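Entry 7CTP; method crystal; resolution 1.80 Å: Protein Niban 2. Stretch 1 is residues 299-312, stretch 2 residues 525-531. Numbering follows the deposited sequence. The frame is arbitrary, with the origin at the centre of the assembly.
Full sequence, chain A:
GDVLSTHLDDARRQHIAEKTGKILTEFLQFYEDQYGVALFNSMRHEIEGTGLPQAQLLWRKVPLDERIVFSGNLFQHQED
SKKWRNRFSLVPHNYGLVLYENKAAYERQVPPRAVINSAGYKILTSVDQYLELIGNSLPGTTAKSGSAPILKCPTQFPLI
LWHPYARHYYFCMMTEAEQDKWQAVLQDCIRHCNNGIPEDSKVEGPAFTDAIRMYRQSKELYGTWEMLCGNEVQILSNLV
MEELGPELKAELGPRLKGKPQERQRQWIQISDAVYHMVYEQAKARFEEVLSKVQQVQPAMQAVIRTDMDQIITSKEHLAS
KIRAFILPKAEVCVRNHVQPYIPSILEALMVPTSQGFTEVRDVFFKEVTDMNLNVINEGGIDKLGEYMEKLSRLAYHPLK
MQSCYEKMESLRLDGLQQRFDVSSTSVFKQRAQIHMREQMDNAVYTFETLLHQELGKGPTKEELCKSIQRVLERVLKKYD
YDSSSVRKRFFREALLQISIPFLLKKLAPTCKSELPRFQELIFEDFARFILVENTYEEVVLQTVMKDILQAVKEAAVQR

Stretch 1 (299-312) AMQAVIRTDMDQII
Stretch 2 525-531: DFARFIL

Residues 299-312 form a helix that continues at both ends. It is kinked: the N atoms of Asp309 and Gln310 have no bond to the turn before. Asp307, at phi/psi -103/12, marks the irregular turn. Helical bonding resumes with Ile311 N to Asp307 O at 2.9 Å.

Residues 525-531 cross one side of this helix. Asp525 and Phe526 end a 3-10 segment, and a turn follows. Phe529 N bonds to Phe526 O at 2.9 Å. Leu531 is the N-cap of the next helix. The nearest CA pairs are Met300 CA and Arg528 CA, 8.5 Å apart, and Ile311 CA and Phe526 CA, 6.8 Å apart.

No hydrogen bond crosses the contact. Shape and apolar packing hold it, with 487 Å² buried in total.

Phe529 (chi1 -44°, chi2 -56°) is the larger bump. Its ring fills a hollow lined by Met300, Val303, Ile304 and Ile311. Ile304 (m, t) covers one face, with CG1 3.8 Å from the Phe529 ring centroid in a CH-pi contact. Val303 CG1 (chi1 t) is 3.7 Å from Phe529 CE2. Ile311 CD1 is 3.8 Å from Phe529 CD2.

Phe526 (chi1 -66°, chi2 -10°) fills the second hollow, beside the kink. Ile311 (m, t) puts CG1 almost on the ring normal, 3.7 Å from the Phe526 centroid. Asp307 OD2 approaches the ring edge, 3.8 Å from Phe526 CE1. Gln310 O is 3.8 Å from Phe526 CE2. Ile311 thus touches both rings.

Ile530 (m, t) adds a smaller knob: its CD1 is 3.9 Å from Ile311 CG2.

Met300 (m, t, t) is extended. Its CE lies over one face of the Arg528 guanidinium, 3.4 Å from Arg528 CZ. Arg528 folds through three m angles, and its NH2 is hydrogen-bonded elsewhere in the structure.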

# COMPACT_ATOMS: atom_id res chain seq x y z
N ALA A 299 6.03 -20.20 22.13
CA ALA A 299 6.60 -21.55 22.02
C ALA A 299 7.48 -21.67 20.78
O ALA A 299 8.57 -22.25 20.84
CB ALA A 299 5.48 -22.59 22.00
N MET A 300 7.03 -21.10 19.66
CA MET A 300 7.83 -21.13 18.44
C MET A 300 9.13 -20.36 18.60
O MET A 300 10.18 -20.80 18.13
CB MET A 300 7.02 -20.56 17.27
CG MET A 300 5.92 -21.45 16.80
SD MET A 300 5.17 -20.70 15.35
CE MET A 300 3.79 -21.80 15.12
N GLN A 301 9.07 -19.20 19.26
CA GLN A 301 10.28 -18.41 19.50
C GLN A 301 11.32 -19.21 20.27
O GLN A 301 12.51 -19.16 19.96
CB GLN A 301 9.93 -17.12 20.24
CG GLN A 301 9.06 -16.17 19.41
CD GLN A 301 8.55 -14.99 20.20
OE1 GLN A 301 7.73 -14.21 19.71
NE2 GLN A 301 9.03 -14.83 21.43
N ALA A 302 10.87 -19.99 21.26
CA ALA A 302 11.81 -20.77 22.06
C ALA A 302 12.52 -21.81 21.21
O ALA A 302 13.74 -22.02 21.34
CB ALA A 302 11.09 -21.42 23.23
N VAL A 303 11.78 -22.48 20.31
CA VAL A 303 12.39 -23.49 19.45
C VAL A 303 13.36 -22.83 18.47
O VAL A 303 14.48 -23.33 18.25
CB VAL A 303 11.31 -24.30 18.72
CG1 VAL A 303 11.96 -25.22 17.70
CG2 VAL A 303 10.46 -25.10 19.73
N ILE A 304 12.96 -21.71 17.87
CA ILE A 304 13.83 -21.00 16.92
C ILE A 304 15.12 -20.56 17.60
O ILE A 304 16.22 -20.70 17.04
CB ILE A 304 13.09 -19.80 16.31
CG1 ILE A 304 12.01 -20.28 15.33
CG2 ILE A 304 14.09 -18.84 15.63
CD1 ILE A 304 10.94 -19.22 15.04
N ARG A 305 15.01 -19.99 18.81
CA ARG A 305 16.19 -19.48 19.50
C ARG A 305 17.13 -20.62 19.87
O ARG A 305 18.35 -20.49 19.72
CB ARG A 305 15.76 -18.69 20.74
CG ARG A 305 16.73 -17.60 21.16
CD ARG A 305 16.25 -16.92 22.45
NE ARG A 305 14.95 -16.26 22.30
CZ ARG A 305 14.76 -15.08 21.71
NH1 ARG A 305 13.54 -14.56 21.65
NH2 ARG A 305 15.79 -14.42 21.19
N THR A 306 16.57 -21.73 20.35
CA THR A 306 17.38 -22.87 20.76
C THR A 306 18.02 -23.57 19.56
O THR A 306 19.21 -23.92 19.59
CB THR A 306 16.53 -23.86 21.55
OG1 THR A 306 15.99 -23.20 22.70
CG2 THR A 306 17.35 -25.06 21.99
N ASP A 307 17.24 -23.79 18.50
CA ASP A 307 17.65 -24.64 17.40
C ASP A 307 18.10 -23.87 16.17
O ASP A 307 18.28 -24.47 15.11
CB ASP A 307 16.51 -25.58 17.01
CG ASP A 307 16.24 -26.65 18.06
OD1 ASP A 307 17.17 -26.94 18.85
OD2 ASP A 307 15.12 -27.18 18.09
N MET A 308 18.32 -22.55 16.31
CA MET A 308 18.68 -21.67 15.21
C MET A 308 19.71 -22.26 14.25
O MET A 308 19.47 -22.34 13.04
CB MET A 308 19.21 -20.35 15.79
CG MET A 308 19.73 -19.37 14.76
SD MET A 308 18.42 -18.77 13.67
CE MET A 308 17.50 -17.73 14.81
N ASP A 309 20.85 -22.71 14.78
CA ASP A 309 21.92 -23.19 13.90
C ASP A 309 21.51 -24.45 13.15
O ASP A 309 21.90 -24.64 11.99
CB ASP A 309 23.19 -23.44 14.72
CG ASP A 309 23.79 -22.16 15.26
OD1 ASP A 309 23.43 -21.07 14.75
OD2 ASP A 309 24.63 -22.24 16.18
N GLN A 310 20.73 -25.32 13.79
CA GLN A 310 20.29 -26.55 13.13
C GLN A 310 19.24 -26.26 12.07
O GLN A 310 19.19 -26.93 11.03
CB GLN A 310 19.77 -27.53 14.18
CG GLN A 310 20.85 -28.10 15.12
CD GLN A 310 21.59 -27.02 15.91
OE1 GLN A 310 20.98 -26.21 16.62
NE2 GLN A 310 22.92 -26.99 15.77
N ILE A 311 18.37 -25.28 12.33
CA ILE A 311 17.39 -24.88 11.31
C ILE A 311 18.10 -24.31 10.09
O ILE A 311 17.77 -24.65 8.95
CB ILE A 311 16.38 -23.88 11.91
CG1 ILE A 311 15.59 -24.53 13.05
CG2 ILE A 311 15.41 -23.39 10.82
CD1 ILE A 311 14.68 -23.57 13.79
N ILE A 312 19.11 -23.46 10.31
CA ILE A 312 19.87 -22.89 9.19
C ILE A 312 20.52 -24.00 8.38
O ILE A 312 20.50 -23.99 7.14
CB ILE A 312 20.90 -21.88 9.71
CG1 ILE A 312 20.21 -20.67 10.34
CG2 ILE A 312 21.83 -21.44 8.57
CD1 ILE A 312 21.16 -19.79 11.13
N ASP A 525 10.01 -31.47 13.13
CA ASP A 525 9.96 -30.42 14.15
C ASP A 525 10.34 -29.04 13.61
O ASP A 525 10.13 -28.05 14.32
CB ASP A 525 10.88 -30.78 15.32
CG ASP A 525 10.36 -31.95 16.14
OD1 ASP A 525 9.38 -32.60 15.71
OD2 ASP A 525 10.94 -32.21 17.21
N PHE A 526 10.90 -28.96 12.40
CA PHE A 526 11.26 -27.70 11.77
C PHE A 526 10.30 -27.28 10.67
O PHE A 526 10.55 -26.27 10.01
CB PHE A 526 12.67 -27.77 11.15
CG PHE A 526 13.78 -27.94 12.15
CD1 PHE A 526 13.56 -27.81 13.51
CD2 PHE A 526 15.06 -28.24 11.72
CE1 PHE A 526 14.59 -27.98 14.42
CE2 PHE A 526 16.10 -28.41 12.62
CZ PHE A 526 15.86 -28.28 13.97
N ALA A 527 9.21 -28.03 10.46
CA ALA A 527 8.36 -27.78 9.30
C ALA A 527 7.60 -26.46 9.41
O ALA A 527 7.16 -25.92 8.39
CB ALA A 527 7.38 -28.94 9.10
N ARG A 528 7.41 -25.94 10.63
CA ARG A 528 6.80 -24.62 10.75
C ARG A 528 7.75 -23.50 10.35
O ARG A 528 7.30 -22.37 10.12
CB ARG A 528 6.32 -24.35 12.19
CG ARG A 528 5.15 -25.20 12.66
CD ARG A 528 3.92 -25.09 11.75
NE ARG A 528 3.31 -23.76 11.68
CZ ARG A 528 2.34 -23.33 12.49
NH1 ARG A 528 1.89 -24.11 13.47
NH2 ARG A 528 1.81 -22.11 12.32
N PHE A 529 9.05 -23.79 10.25
CA PHE A 529 10.04 -22.75 9.98
C PHE A 529 10.69 -22.88 8.62
O PHE A 529 11.38 -21.95 8.20
CB PHE A 529 11.14 -22.77 11.04
CG PHE A 529 10.60 -22.92 12.42
CD1 PHE A 529 9.65 -22.03 12.90
CD2 PHE A 529 10.98 -23.99 13.21
CE1 PHE A 529 9.11 -22.19 14.17
CE2 PHE A 529 10.45 -24.15 14.49
CZ PHE A 529 9.52 -23.25 14.97
N ILE A 530 10.49 -24.01 7.95
CA ILE A 530 11.10 -24.31 6.65
C ILE A 530 10.01 -24.82 5.73
O ILE A 530 9.35 -25.82 6.05
CB ILE A 530 12.24 -25.34 6.77
CG1 ILE A 530 13.31 -24.86 7.76
CG2 ILE A 530 12.82 -25.64 5.38
CD1 ILE A 530 14.40 -25.87 8.01
N LEU A 531 9.84 -24.16 4.58
CA LEU A 531 8.88 -24.58 3.57
C LEU A 531 9.61 -24.82 2.25
O LEU A 531 10.46 -24.01 1.86
CB LEU A 531 7.80 -23.51 3.36
CG LEU A 531 6.80 -23.34 4.50
CD1 LEU A 531 5.94 -22.10 4.30
CD2 LEU A 531 5.93 -24.58 4.60